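Local coordinates for protein gamma-glutamyl-gamma-aminobutyrate hydrolase PuuD (Escherichia coli, PDB 6VTV) that hydrolyses the gamma-glutamyl linkage of gamma-glutamyl-gamma-aminobutyrate, releasing 4-aminobutanoate and glutamate in the last step of a putrescine breakdown pathway, at residues Q122-A127 against V212-H217; S57-L62 against S100-N105; K34-I39 against G44-L49; P12-V17 against E242-A247. All blocks are in the same frame, centred on the assembly; numbering follows the deposited sequence.

Contact 1 of 4, residues Q122-A127 against V212-H217; sequences QELVVA and VSVINH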
loop_
_atom_site.group_PDB
_atom_site.type_symbol
_atom_site.label_atom_id
_atom_site.label_comp_id
_atom_site.label_asym_id
_atom_site.label_seq_id
_atom_site.Cartn_x
_atom_site.Cartn_y
_atom_site.Cartn_z
ATOM N N GLN B 122 -3.071 14.156 -14.976
ATOM C CA GLN B 122 -3.233 15.519 -14.485
ATOM C C GLN B 122 -2.111 15.898 -13.528
ATOM O O GLN B 122 -1.686 17.059 -13.498
ATOM C CB GLN B 122 -4.599 15.669 -13.814
ATOM C CG GLN B 122 -5.767 15.352 -14.745
ATOM C CD GLN B 122 -7.081 15.179 -14.007
ATOM O OE1 GLN B 122 -7.115 15.154 -12.777
ATOM N NE2 GLN B 122 -8.170 15.055 -14.757
ATOM N N GLU B 123 -1.613 14.937 -12.748
ATOM C CA GLU B 123 -0.435 15.193 -11.927
ATOM C C GLU B 123 0.790 15.456 -12.793
ATOM O O GLU B 123 1.600 16.337 -12.481
ATOM C CB GLU B 123 -0.188 14.015 -10.982
ATOM C CG GLU B 123 -1.165 13.945 -9.822
ATOM C CD GLU B 123 -1.109 12.620 -9.087
ATOM O OE1 GLU B 123 -0.565 11.647 -9.648
ATOM O OE2 GLU B 123 -1.609 12.551 -7.945
ATOM N N LEU B 124 0.938 14.706 -13.889
ATOM C CA LEU B 124 2.057 14.925 -14.802
ATOM C C LEU B 124 1.995 16.315 -15.422
ATOM O O LEU B 124 3.012 17.014 -15.515
ATOM C CB LEU B 124 2.056 13.857 -15.896
ATOM C CG LEU B 124 3.219 12.865 -15.954
ATOM C CD1 LEU B 124 3.293 12.224 -17.333
ATOM C CD2 LEU B 124 4.534 13.549 -15.608
ATOM N N VAL B 125 0.805 16.726 -15.862
ATOM C CA VAL B 125 0.653 18.025 -16.509
ATOM C C VAL B 125 0.979 19.148 -15.534
ATOM O O VAL B 125 1.685 20.104 -15.878
ATOM C CB VAL B 125 -0.769 18.167 -17.085
ATOM C CG1 VAL B 125 -1.031 19.597 -17.530
ATOM C CG2 VAL B 125 -0.969 17.196 -18.240
ATOM N N VAL B 126 0.491 19.043 -14.297
ATOM C CA VAL B 126 0.723 20.102 -13.322
ATOM C C VAL B 126 2.178 20.104 -12.864
ATOM O O VAL B 126 2.775 21.169 -12.665
ATOM C CB VAL B 126 -0.251 19.956 -12.137
ATOM C CG1 VAL B 126 0.111 20.924 -11.019
ATOM C CG2 VAL B 126 -1.678 20.193 -12.601
ATOM N N ALA B 127 2.778 18.920 -12.709
ATOM C CA ALA B 127 4.141 18.851 -12.188
ATOM C C ALA B 127 5.149 19.477 -13.143
ATOM O O ALA B 127 6.184 19.990 -12.701
ATOM C CB ALA B 127 4.526 17.400 -11.897
ATOM N N VAL B 212 -0.324 12.283 -22.732
ATOM C CA VAL B 212 0.883 13.095 -22.850
ATOM C C VAL B 212 2.095 12.217 -22.567
ATOM O O VAL B 212 1.982 11.107 -22.044
ATOM C CB VAL B 212 0.878 14.306 -21.893
ATOM C CG1 VAL B 212 -0.181 15.310 -22.300
ATOM C CG2 VAL B 212 0.668 13.849 -20.455
ATOM N N SER B 213 3.270 12.736 -22.916
ATOM C CA SER B 213 4.523 12.083 -22.574
ATOM C C SER B 213 5.607 13.143 -22.442
ATOM O O SER B 213 5.564 14.182 -23.105
ATOM C CB SER B 213 4.927 11.025 -23.608
ATOM O OG SER B 213 5.515 11.614 -24.752
ATOM N N VAL B 214 6.576 12.872 -21.574
ATOM C CA VAL B 214 7.655 13.819 -21.315
ATOM C C VAL B 214 8.705 13.685 -22.410
ATOM O O VAL B 214 9.230 12.594 -22.654
ATOM C CB VAL B 214 8.274 13.594 -19.929
ATOM C CG1 VAL B 214 9.522 14.444 -19.760
ATOM C CG2 VAL B 214 7.262 13.915 -18.841
ATOM N N ILE B 215 9.009 14.800 -23.075
ATOM C CA ILE B 215 10.068 14.816 -24.075
ATOM C C ILE B 215 11.412 14.622 -23.387
ATOM O O ILE B 215 11.623 15.078 -22.255
ATOM C CB ILE B 215 10.026 16.131 -24.873
ATOM C CG1 ILE B 215 8.634 16.346 -25.466
ATOM C CG2 ILE B 215 11.075 16.135 -25.975
ATOM C CD1 ILE B 215 8.424 17.730 -26.041
ATOM N N ASN B 216 12.325 13.922 -24.066
ATOM C CA ASN B 216 13.680 13.658 -23.590
ATOM C C ASN B 216 13.706 12.773 -22.349
ATOM O O ASN B 216 14.713 12.731 -21.635
ATOM C CB ASN B 216 14.448 14.960 -23.328
ATOM C CG ASN B 216 14.623 15.792 -24.586
ATOM O OD1 ASN B 216 14.864 15.256 -25.668
ATOM N ND2 ASN B 216 14.503 17.107 -24.448
ATOM N N HIS B 217 12.613 12.064 -22.074
ATOM C CA HIS B 217 12.569 11.031 -21.056
ATOM C C HIS B 217 12.281 9.689 -21.717
ATOM O O HIS B 217 11.450 9.620 -22.629
ATOM C CB HIS B 217 11.494 11.334 -19.999
ATOM C CG HIS B 217 11.541 10.427 -18.808
ATOM N ND1 HIS B 217 11.052 9.139 -18.834
ATOM C CD2 HIS B 217 12.019 10.622 -17.556
ATOM C CE1 HIS B 217 11.228 8.579 -17.650
ATOM N NE2 HIS B 217 11.811 9.459 -16.856
#

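Contact 2 of 4, residues S57-L62 against S100-N105; sequences SLLEQL and SMAIIN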
loop_
_atom_site.group_PDB
_atom_site.type_symbol
_atom_site.label_atom_id
_atom_site.label_comp_id
_atom_site.label_asym_id
_atom_site.label_seq_id
_atom_site.Cartn_x
_atom_site.Cartn_y
_atom_site.Cartn_z
ATOM N N SER B 57 14.180 12.914 2.811
ATOM C CA SER B 57 15.203 11.950 3.208
ATOM C C SER B 57 14.740 10.514 2.996
ATOM O O SER B 57 15.557 9.643 2.679
ATOM C CB SER B 57 15.607 12.171 4.667
ATOM O OG SER B 57 14.569 11.790 5.552
ATOM N N LEU B 58 13.444 10.248 3.160
ATOM C CA LEU B 58 12.929 8.906 2.905
ATOM C C LEU B 58 12.792 8.635 1.412
ATOM O O LEU B 58 13.070 7.522 0.953
ATOM C CB LEU B 58 11.582 8.716 3.603
ATOM C CG LEU B 58 11.552 8.911 5.118
ATOM C CD1 LEU B 58 10.176 8.572 5.661
ATOM C CD2 LEU B 58 12.620 8.063 5.793
ATOM N N LEU B 59 12.363 9.639 0.643
ATOM C CA LEU B 59 12.189 9.451 -0.793
ATOM C C LEU B 59 13.517 9.162 -1.481
ATOM O O LEU B 59 13.595 8.291 -2.355
ATOM C CB LEU B 59 11.525 10.684 -1.406
ATOM C CG LEU B 59 10.947 10.525 -2.813
ATOM C CD1 LEU B 59 9.766 9.571 -2.804
ATOM C CD2 LEU B 59 10.549 11.878 -3.384
ATOM N N GLU B 60 14.576 9.882 -1.097
ATOM C CA GLU B 60 15.881 9.668 -1.716
ATOM C C GLU B 60 16.409 8.265 -1.451
ATOM O O GLU B 60 17.116 7.698 -2.292
ATOM C CB GLU B 60 16.878 10.712 -1.215
ATOM C CG GLU B 60 16.632 12.116 -1.745
ATOM C CD GLU B 60 17.133 12.301 -3.164
ATOM O OE1 GLU B 60 16.304 12.260 -4.098
ATOM O OE2 GLU B 60 18.355 12.488 -3.347
ATOM N N GLN B 61 16.083 7.687 -0.292
ATOM C CA GLN B 61 16.534 6.332 0.007
ATOM C C GLN B 61 15.757 5.290 -0.787
ATOM O O GLN B 61 16.294 4.218 -1.090
ATOM C CB GLN B 61 16.405 6.052 1.504
ATOM C CG GLN B 61 17.369 6.833 2.380
ATOM C CD GLN B 61 17.105 6.619 3.857
ATOM O OE1 GLN B 61 17.472 5.588 4.419
ATOM N NE2 GLN B 61 16.464 7.592 4.492
ATOM N N LEU B 62 14.505 5.581 -1.135
ATOM C CA LEU B 62 13.640 4.604 -1.784
ATOM C C LEU B 62 13.813 4.577 -3.300
ATOM O O LEU B 62 13.742 3.504 -3.909
ATOM C CB LEU B 62 12.176 4.893 -1.439
ATOM C CG LEU B 62 11.135 3.912 -1.988
ATOM C CD1 LEU B 62 11.566 2.468 -1.764
ATOM C CD2 LEU B 62 9.782 4.173 -1.366
ATOM N N SER B 100 2.982 12.926 -5.098
ATOM C CA SER B 100 2.999 12.836 -6.556
ATOM C C SER B 100 3.952 13.856 -7.162
ATOM O O SER B 100 4.768 13.520 -8.028
ATOM C CB SER B 100 1.588 13.031 -7.110
ATOM O OG SER B 100 0.743 11.955 -6.742
ATOM N N MET B 101 3.861 15.114 -6.722
ATOM C CA MET B 101 4.751 16.144 -7.251
ATOM C C MET B 101 6.209 15.809 -6.971
ATOM O O MET B 101 7.070 15.968 -7.845
ATOM C CB MET B 101 4.395 17.510 -6.659
ATOM C CG MET B 101 3.008 18.018 -7.024
ATOM S SD MET B 101 2.741 18.150 -8.801
ATOM C CE MET B 101 1.364 17.026 -9.016
ATOM N N ALA B 102 6.506 15.328 -5.763
ATOM C CA ALA B 102 7.890 15.043 -5.402
ATOM C C ALA B 102 8.436 13.860 -6.195
ATOM O O ALA B 102 9.562 13.908 -6.701
ATOM C CB ALA B 102 7.998 14.783 -3.899
ATOM N N ILE B 103 7.649 12.791 -6.320
ATOM C CA ILE B 103 8.171 11.590 -6.961
ATOM C C ILE B 103 8.218 11.740 -8.481
ATOM O O ILE B 103 9.041 11.096 -9.141
ATOM C CB ILE B 103 7.358 10.356 -6.530
ATOM C CG1 ILE B 103 8.193 9.087 -6.708
ATOM C CG2 ILE B 103 6.048 10.262 -7.301
ATOM C CD1 ILE B 103 7.704 7.917 -5.891
ATOM N N ILE B 104 7.366 12.587 -9.065
ATOM C CA ILE B 104 7.460 12.847 -10.500
ATOM C C ILE B 104 8.749 13.595 -10.817
ATOM O O ILE B 104 9.531 13.179 -11.679
ATOM C CB ILE B 104 6.226 13.623 -10.998
ATOM C CG1 ILE B 104 4.981 12.735 -11.000
ATOM C CG2 ILE B 104 6.475 14.175 -12.394
ATOM C CD1 ILE B 104 3.696 13.512 -11.206
ATOM N N ASN B 105 8.988 14.710 -10.117
ATOM C CA ASN B 105 10.191 15.504 -10.353
ATOM C C ASN B 105 11.451 14.674 -10.149
ATOM O O ASN B 105 12.419 14.801 -10.909
ATOM C CB ASN B 105 10.205 16.717 -9.424
ATOM C CG ASN B 105 9.228 17.791 -9.852
ATOM O OD1 ASN B 105 9.187 18.182 -11.018
ATOM N ND2 ASN B 105 8.432 18.275 -8.906
#

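Contact 3 of 4, residues K34-I39 against G44-L49; sequences KYLNAI and GLPIAL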
loop_
_atom_site.group_PDB
_atom_site.type_symbol
_atom_site.label_atom_id
_atom_site.label_comp_id
_atom_site.label_asym_id
_atom_site.label_seq_id
_atom_site.Cartn_x
_atom_site.Cartn_y
_atom_site.Cartn_z
ATOM N N LYS B 34 -7.605 -3.062 -8.853
ATOM C CA LYS B 34 -7.540 -3.140 -10.310
ATOM C C LYS B 34 -6.286 -2.469 -10.856
ATOM O O LYS B 34 -5.765 -2.891 -11.895
ATOM C CB LYS B 34 -8.797 -2.537 -10.942
ATOM C CG LYS B 34 -9.122 -1.104 -10.552
ATOM C CD LYS B 34 -10.304 -0.611 -11.383
ATOM C CE LYS B 34 -10.951 0.636 -10.798
ATOM N NZ LYS B 34 -10.154 1.870 -11.053
ATOM N N TYR B 35 -5.776 -1.438 -10.177
ATOM C CA TYR B 35 -4.481 -0.888 -10.565
ATOM C C TYR B 35 -3.366 -1.891 -10.306
ATOM O O TYR B 35 -2.400 -1.971 -11.073
ATOM C CB TYR B 35 -4.217 0.419 -9.818
ATOM C CG TYR B 35 -5.166 1.531 -10.199
ATOM C CD1 TYR B 35 -5.023 2.211 -11.402
ATOM C CD2 TYR B 35 -6.214 1.890 -9.363
ATOM C CE1 TYR B 35 -5.890 3.227 -11.755
ATOM C CE2 TYR B 35 -7.088 2.902 -9.709
ATOM C CZ TYR B 35 -6.923 3.565 -10.907
ATOM O OH TYR B 35 -7.792 4.572 -11.254
ATOM N N LEU B 36 -3.496 -2.677 -9.234
ATOM C CA LEU B 36 -2.486 -3.677 -8.906
ATOM C C LEU B 36 -2.534 -4.852 -9.871
ATOM O O LEU B 36 -1.488 -5.342 -10.312
ATOM C CB LEU B 36 -2.684 -4.162 -7.472
ATOM C CG LEU B 36 -2.247 -3.175 -6.396
ATOM C CD1 LEU B 36 -2.853 -3.541 -5.054
ATOM C CD2 LEU B 36 -0.734 -3.145 -6.320
ATOM N N ASN B 37 -3.740 -5.322 -10.201
ATOM C CA ASN B 37 -3.879 -6.486 -11.072
ATOM C C ASN B 37 -3.254 -6.234 -12.439
ATOM O O ASN B 37 -2.667 -7.144 -13.038
ATOM C CB ASN B 37 -5.355 -6.855 -11.222
ATOM C CG ASN B 37 -6.022 -7.155 -9.893
ATOM O OD1 ASN B 37 -5.383 -7.639 -8.959
ATOM N ND2 ASN B 37 -7.314 -6.865 -9.803
ATOM N N ALA B 38 -3.366 -5.005 -12.946
ATOM C CA ALA B 38 -2.830 -4.700 -14.269
ATOM C C ALA B 38 -1.307 -4.752 -14.278
ATOM O O ALA B 38 -0.703 -5.238 -15.241
ATOM C CB ALA B 38 -3.324 -3.331 -14.731
ATOM N N ILE B 39 -0.669 -4.251 -13.216
ATOM C CA ILE B 39 0.789 -4.311 -13.127
ATOM C C ILE B 39 1.251 -5.759 -13.019
ATOM O O ILE B 39 2.212 -6.175 -13.677
ATOM C CB ILE B 39 1.288 -3.468 -11.938
ATOM C CG1 ILE B 39 1.187 -1.980 -12.262
ATOM C CG2 ILE B 39 2.720 -3.834 -11.584
ATOM C CD1 ILE B 39 2.214 -1.502 -13.265
ATOM N N GLY B 44 5.055 -6.805 -13.500
ATOM C CA GLY B 44 5.668 -5.938 -12.521
ATOM C C GLY B 44 5.501 -6.434 -11.095
ATOM O O GLY B 44 4.622 -7.240 -10.789
ATOM N N LEU B 45 6.377 -5.939 -10.222
ATOM C CA LEU B 45 6.308 -6.209 -8.790
ATOM C C LEU B 45 5.900 -4.923 -8.084
ATOM O O LEU B 45 6.750 -4.054 -7.836
ATOM C CB LEU B 45 7.654 -6.716 -8.262
ATOM C CG LEU B 45 7.683 -7.419 -6.900
ATOM C CD1 LEU B 45 8.878 -8.354 -6.819
ATOM C CD2 LEU B 45 7.715 -6.428 -5.744
ATOM N N PRO B 46 4.624 -4.747 -7.748
ATOM C CA PRO B 46 4.176 -3.471 -7.182
ATOM C C PRO B 46 4.392 -3.394 -5.680
ATOM O O PRO B 46 4.211 -4.371 -4.949
ATOM C CB PRO B 46 2.682 -3.455 -7.521
ATOM C CG PRO B 46 2.300 -4.902 -7.468
ATOM C CD PRO B 46 3.501 -5.671 -7.981
ATOM N N ILE B 47 4.786 -2.208 -5.225
ATOM C CA ILE B 47 4.807 -1.868 -3.809
ATOM C C ILE B 47 4.117 -0.520 -3.650
ATOM O O ILE B 47 4.387 0.414 -4.412
ATOM C CB ILE B 47 6.237 -1.836 -3.232
ATOM C CG1 ILE B 47 7.138 -0.901 -4.041
ATOM C CG2 ILE B 47 6.827 -3.240 -3.190
ATOM C CD1 ILE B 47 8.446 -0.579 -3.349
ATOM N N ALA B 48 3.209 -0.430 -2.684
ATOM C CA ALA B 48 2.412 0.773 -2.495
ATOM C C ALA B 48 3.161 1.772 -1.624
ATOM O O ALA B 48 3.770 1.404 -0.615
ATOM C CB ALA B 48 1.059 0.431 -1.872
ATOM N N LEU B 49 3.108 3.042 -2.022
ATOM C CA LEU B 49 3.888 4.091 -1.375
ATOM C C LEU B 49 2.983 5.011 -0.569
ATOM O O LEU B 49 2.176 5.749 -1.157
ATOM C CB LEU B 49 4.663 4.894 -2.421
ATOM C CG LEU B 49 5.461 4.073 -3.436
ATOM C CD1 LEU B 49 6.067 4.977 -4.501
ATOM C CD2 LEU B 49 6.538 3.254 -2.743
#

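Contact 4 of 4, residues P12-V17 against E242-A247; sequences PVIGVV and EGFITA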
loop_
_atom_site.group_PDB
_atom_site.type_symbol
_atom_site.label_atom_id
_atom_site.label_comp_id
_atom_site.label_asym_id
_atom_site.label_seq_id
_atom_site.Cartn_x
_atom_site.Cartn_y
_atom_site.Cartn_z
ATOM N N PRO B 12 10.282 -6.112 -12.426
ATOM C CA PRO B 12 10.753 -4.812 -11.936
ATOM C C PRO B 12 9.903 -4.302 -10.781
ATOM O O PRO B 12 8.692 -4.526 -10.722
ATOM C CB PRO B 12 10.623 -3.901 -13.165
ATOM C CG PRO B 12 10.604 -4.829 -14.336
ATOM C CD PRO B 12 9.926 -6.075 -13.854
ATOM N N VAL B 13 10.558 -3.607 -9.856
ATOM C CA VAL B 13 9.876 -3.027 -8.703
ATOM C C VAL B 13 9.153 -1.764 -9.151
ATOM O O VAL B 13 9.777 -0.822 -9.649
ATOM C CB VAL B 13 10.862 -2.722 -7.567
ATOM C CG1 VAL B 13 10.123 -2.140 -6.370
ATOM C CG2 VAL B 13 11.629 -3.974 -7.174
ATOM N N ILE B 14 7.837 -1.738 -8.967
ATOM C CA ILE B 14 7.002 -0.612 -9.369
ATOM C C ILE B 14 6.464 0.059 -8.114
ATOM O O ILE B 14 5.718 -0.557 -7.342
ATOM C CB ILE B 14 5.855 -1.059 -10.289
ATOM C CG1 ILE B 14 6.389 -1.926 -11.434
ATOM C CG2 ILE B 14 5.116 0.147 -10.835
ATOM C CD1 ILE B 14 7.420 -1.234 -12.300
ATOM N N GLY B 15 6.843 1.318 -7.906
ATOM C CA GLY B 15 6.288 2.096 -6.818
ATOM C C GLY B 15 4.946 2.691 -7.192
ATOM O O GLY B 15 4.839 3.401 -8.195
ATOM N N VAL B 16 3.914 2.413 -6.400
ATOM C CA VAL B 16 2.550 2.829 -6.702
ATOM C C VAL B 16 2.114 3.851 -5.661
ATOM O O VAL B 16 2.043 3.539 -4.465
ATOM C CB VAL B 16 1.587 1.633 -6.738
ATOM C CG1 VAL B 16 0.274 2.043 -7.369
ATOM C CG2 VAL B 16 2.208 0.476 -7.502
ATOM N N VAL B 17 1.815 5.067 -6.119
ATOM C CA VAL B 17 1.375 6.127 -5.222
ATOM C C VAL B 17 -0.033 5.826 -4.731
ATOM O O VAL B 17 -0.936 5.522 -5.521
ATOM C CB VAL B 17 1.445 7.490 -5.929
ATOM C CG1 VAL B 17 0.710 8.552 -5.122
ATOM C CG2 VAL B 17 2.897 7.895 -6.144
ATOM N N GLU B 242 2.315 -3.433 -20.986
ATOM C CA GLU B 242 3.478 -4.174 -21.463
ATOM C C GLU B 242 4.620 -3.230 -21.816
ATOM O O GLU B 242 5.785 -3.506 -21.499
ATOM C CB GLU B 242 3.092 -5.049 -22.659
ATOM C CG GLU B 242 2.565 -6.441 -22.285
ATOM C CD GLU B 242 1.855 -7.093 -23.458
ATOM O OE1 GLU B 242 1.217 -8.159 -23.293
ATOM O OE2 GLU B 242 1.935 -6.513 -24.558
ATOM N N GLY B 243 4.296 -2.096 -22.444
ATOM C CA GLY B 243 5.329 -1.136 -22.794
ATOM C C GLY B 243 5.949 -0.463 -21.582
ATOM O O GLY B 243 7.147 -0.166 -21.571
ATOM N N PHE B 244 5.142 -0.210 -20.548
ATOM C CA PHE B 244 5.670 0.353 -19.308
ATOM C C PHE B 244 6.673 -0.596 -18.657
ATOM O O PHE B 244 7.778 -0.189 -18.280
ATOM C CB PHE B 244 4.515 0.663 -18.354
ATOM C CG PHE B 244 4.954 1.114 -16.992
ATOM C CD1 PHE B 244 5.936 2.078 -16.851
ATOM C CD2 PHE B 244 4.382 0.573 -15.853
ATOM C CE1 PHE B 244 6.341 2.495 -15.600
ATOM C CE2 PHE B 244 4.782 0.985 -14.598
ATOM C CZ PHE B 244 5.765 1.949 -14.471
ATOM N N ILE B 245 6.300 -1.870 -18.518
ATOM C CA ILE B 245 7.185 -2.838 -17.873
ATOM C C ILE B 245 8.447 -3.046 -18.701
ATOM O O ILE B 245 9.550 -3.177 -18.154
ATOM C CB ILE B 245 6.434 -4.160 -17.628
ATOM C CG1 ILE B 245 5.294 -3.946 -16.631
ATOM C CG2 ILE B 245 7.380 -5.222 -17.109
ATOM C CD1 ILE B 245 5.747 -3.364 -15.306
ATOM N N THR B 246 8.309 -3.070 -20.031
ATOM C CA THR B 246 9.478 -3.172 -20.901
ATOM C C THR B 246 10.420 -1.992 -20.694
ATOM O O THR B 246 11.646 -2.151 -20.721
ATOM C CB THR B 246 9.037 -3.249 -22.363
ATOM O OG1 THR B 246 8.226 -4.412 -22.564
ATOM C CG2 THR B 246 10.248 -3.314 -23.291
ATOM N N ALA B 247 9.860 -0.799 -20.485
ATOM C CA ALA B 247 10.685 0.374 -20.217
ATOM C C ALA B 247 11.416 0.240 -18.888
ATOM O O ALA B 247 12.586 0.624 -18.773
ATOM C CB ALA B 247 9.820 1.633 -20.226
#

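Contact 1 of 4, residues Q122-A127 against V212-H217
Leu124 reaches from helix 119-127 to the strand with its two methyl groups forked over two different valines. CD1 is directed to Val212, 4.4 Å from its CG2, while CD2 approaches Val214, also at CG2, with 4.2 Å between the two carbons. Its CG is turned to a chi1 of -115°, away from the staggered positions, and with CG in this position both branches meet the strand. Val125, one residue further along the helix, comes in beside it: its CG2 lies 4.3 Å from Val212 CG2. That one methyl of Val212 therefore meets both helix residues, and the beta carbon of Val212 is directed at the helix. Ser213 faces the opposite way, as alternation along a strand requires, and its OG bonds to Glu201 OE2. Segment 122-127 crosses strand 212-214 at 48°, with 9.4 Å between axes, and the methyls meet at van der Waals distance. Leu198 of the adjoining strand touches Val125, Val212 and Val214 and joins the same apolar patch; Ile104 of helix 94-109 packs against Leu124. Away from the strand, Glu123 OE2 is held by Arg96, Arg119 and the hydroxyl of Ser100. Strand 114-117, the predicted nucleophile Cys118 and helix 119-127 are arranged like the nucleophile elbow of class I glutamine amidotransferase-like enzymes, and this contact seats the helix that follows the elbow on strand 209-214.

Contact 2 of 4, residues S57-L62 against S100-N105
Gln61 NE2 donates to Ser57 O at 2.9 Å, a bond of 165° inside helix 56-62 that folds the glutamine back along its own helix. The carbonyl oxygen takes it from above its plane, whereas the bond lies nearly within the amide plane of the glutamine. Gln61 OE1 accepts from Asn11 N of the second subunit, so this side of the helix is turned to the dimer partner. Leu59 points the other way, to helix 94-109, and carries the contact. Its CD2 rests on Ala102 CB at 3.9 Å and CD1 meets Ile103 CD1 at 4.1 Å, the two branches straddling Ala102 and Ile103. With CG swung away from the backbone N (chi1 -165°), Leu59 extends toward that helix, and its side chain crosses that of Ile103 at about a right angle. Both helices cover one face of the central sheet of an alpha/beta sandwich of the glutamine amidotransferase type: Ile103 also touches Leu49 and Ile69 on its strands, and Leu62 touches Leu49. On the outer side, Glu60 OE1 forms a salt bridge with Arg110 NH2, just past the end of helix 94-109.

Contact 3 of 4, residues K34-I39 against G44-L49
Ile39 and Gly44 supply the polar link between helix 33-42 and strand 45-49: Gly44 N donates to Ile39 O at 2.9 Å, with an N-H...O angle of 164°. The donor stands above the carbonyl plane, and the bond closes a turn one residue wider than an alpha-helical one, so the chain leaves the helix and reverses into the strand. The remaining contacts are apolar. Because Gly44 carries no side chain, Ile39 CG2 can lie directly against its backbone, 3.7 Å from Gly44 CA. The same methyl, set opposite the backbone N of its own residue, reaches on to the proline ring, 4.1 Å from Pro46 CB. Leu36, one helical turn earlier, covers the next part of that ring; its CD2 lies 3.6 Å from Pro46 CB and 3.7 Å from Pro46 CG. Pro46 is thus touched by both helix residues on its ring carbons, while Leu45 and Ile47 turn their side chains to the other side of the strand. Helix and strand segments run roughly antiparallel, at 152°, their axes 8.5 Å apart. The helix lies in the connection that leads from strand 13-23, through strand 26-32, to its parallel neighbour 45-49. At the helix start Lys34 NZ forms a salt bridge with Glu228, a predicted active-site residue; on the strand, Ala48 makes backbone hydrogen bonds to the second subunit. Chemically, one straight backbone bond fixes the turn, and methyl groups of Leu36 and Ile39 against the proline ring hold the helix on the strand without any side-chain polar group across it.

Contact 4 of 4, residues P12-V17 against E242-A247
The ring of Phe244 is met at its edge, near its plane, by Ile14 CG2, which lies 3.9 Å from Phe244 CE2 and 4.1 Å from Phe244 CZ. Ile14 and Phe244 approach from opposite directions, the phenylalanine leaving its helix with CG opposite the backbone N (chi1 174°), so that the far end of the ring reaches the strand. The other branch of Ile14 stands well out of the ring plane, to one side, its CD1 4.1 Å from Phe244 CE2. That CD1 serves a second partner, Ile245, whose own CD1 is 4.0 Å away, and the two isoleucine side chains pass at a slant. Just before the strand Pro12 presents its ring, CD lying 4.2 Å from Ile245 CG2. Strand 13-23 is a central strand of the alpha/beta sheet, flanked in parallel by strands 45-49 and 68-71, and the C-terminal helix 235-254 is laid across one face of it. Helix 33-42 shares that face, for Ile39 touches both Ile14 and Phe244, whereas Val17 packs against helix 94-109 on the other face. Further round the helix from this apolar patch, Glu242 O accepts two bonds from Thr246, one from N at 3.0 Å and one from OG1 at 2.8 Å. These donors reach it from opposite faces of the carbonyl plane, and the threonine hydroxyl is thereby tied to its own helix. Pro12 meets the helix again one turn on, at Cys248 and Gln249.

In the fold
From the N terminus, segment 12-17, at the start of strand 13-23, opens contact 4, whose partner helix comes some 225 residues later, so this contact encloses the other three. Contact 3 closes first, a short loop between helix 33-42 and strand 45-49. Contact 2 then joins helices 56-62 and 94-109, and contact 1 follows, linking helix 119-127 to strand 209-214; these three lie in series. Contacts 3 and 4 share neighbouring strands of the main sheet, tied by backbone bonds. Contact 2 packs on Leu49 and Val17 from the face opposite helices 33-42 and 235-254 and meets contact 1 through Ser100 and Glu123. Contacts 2 and 3, and contact 4 through Val13, touch the second subunit.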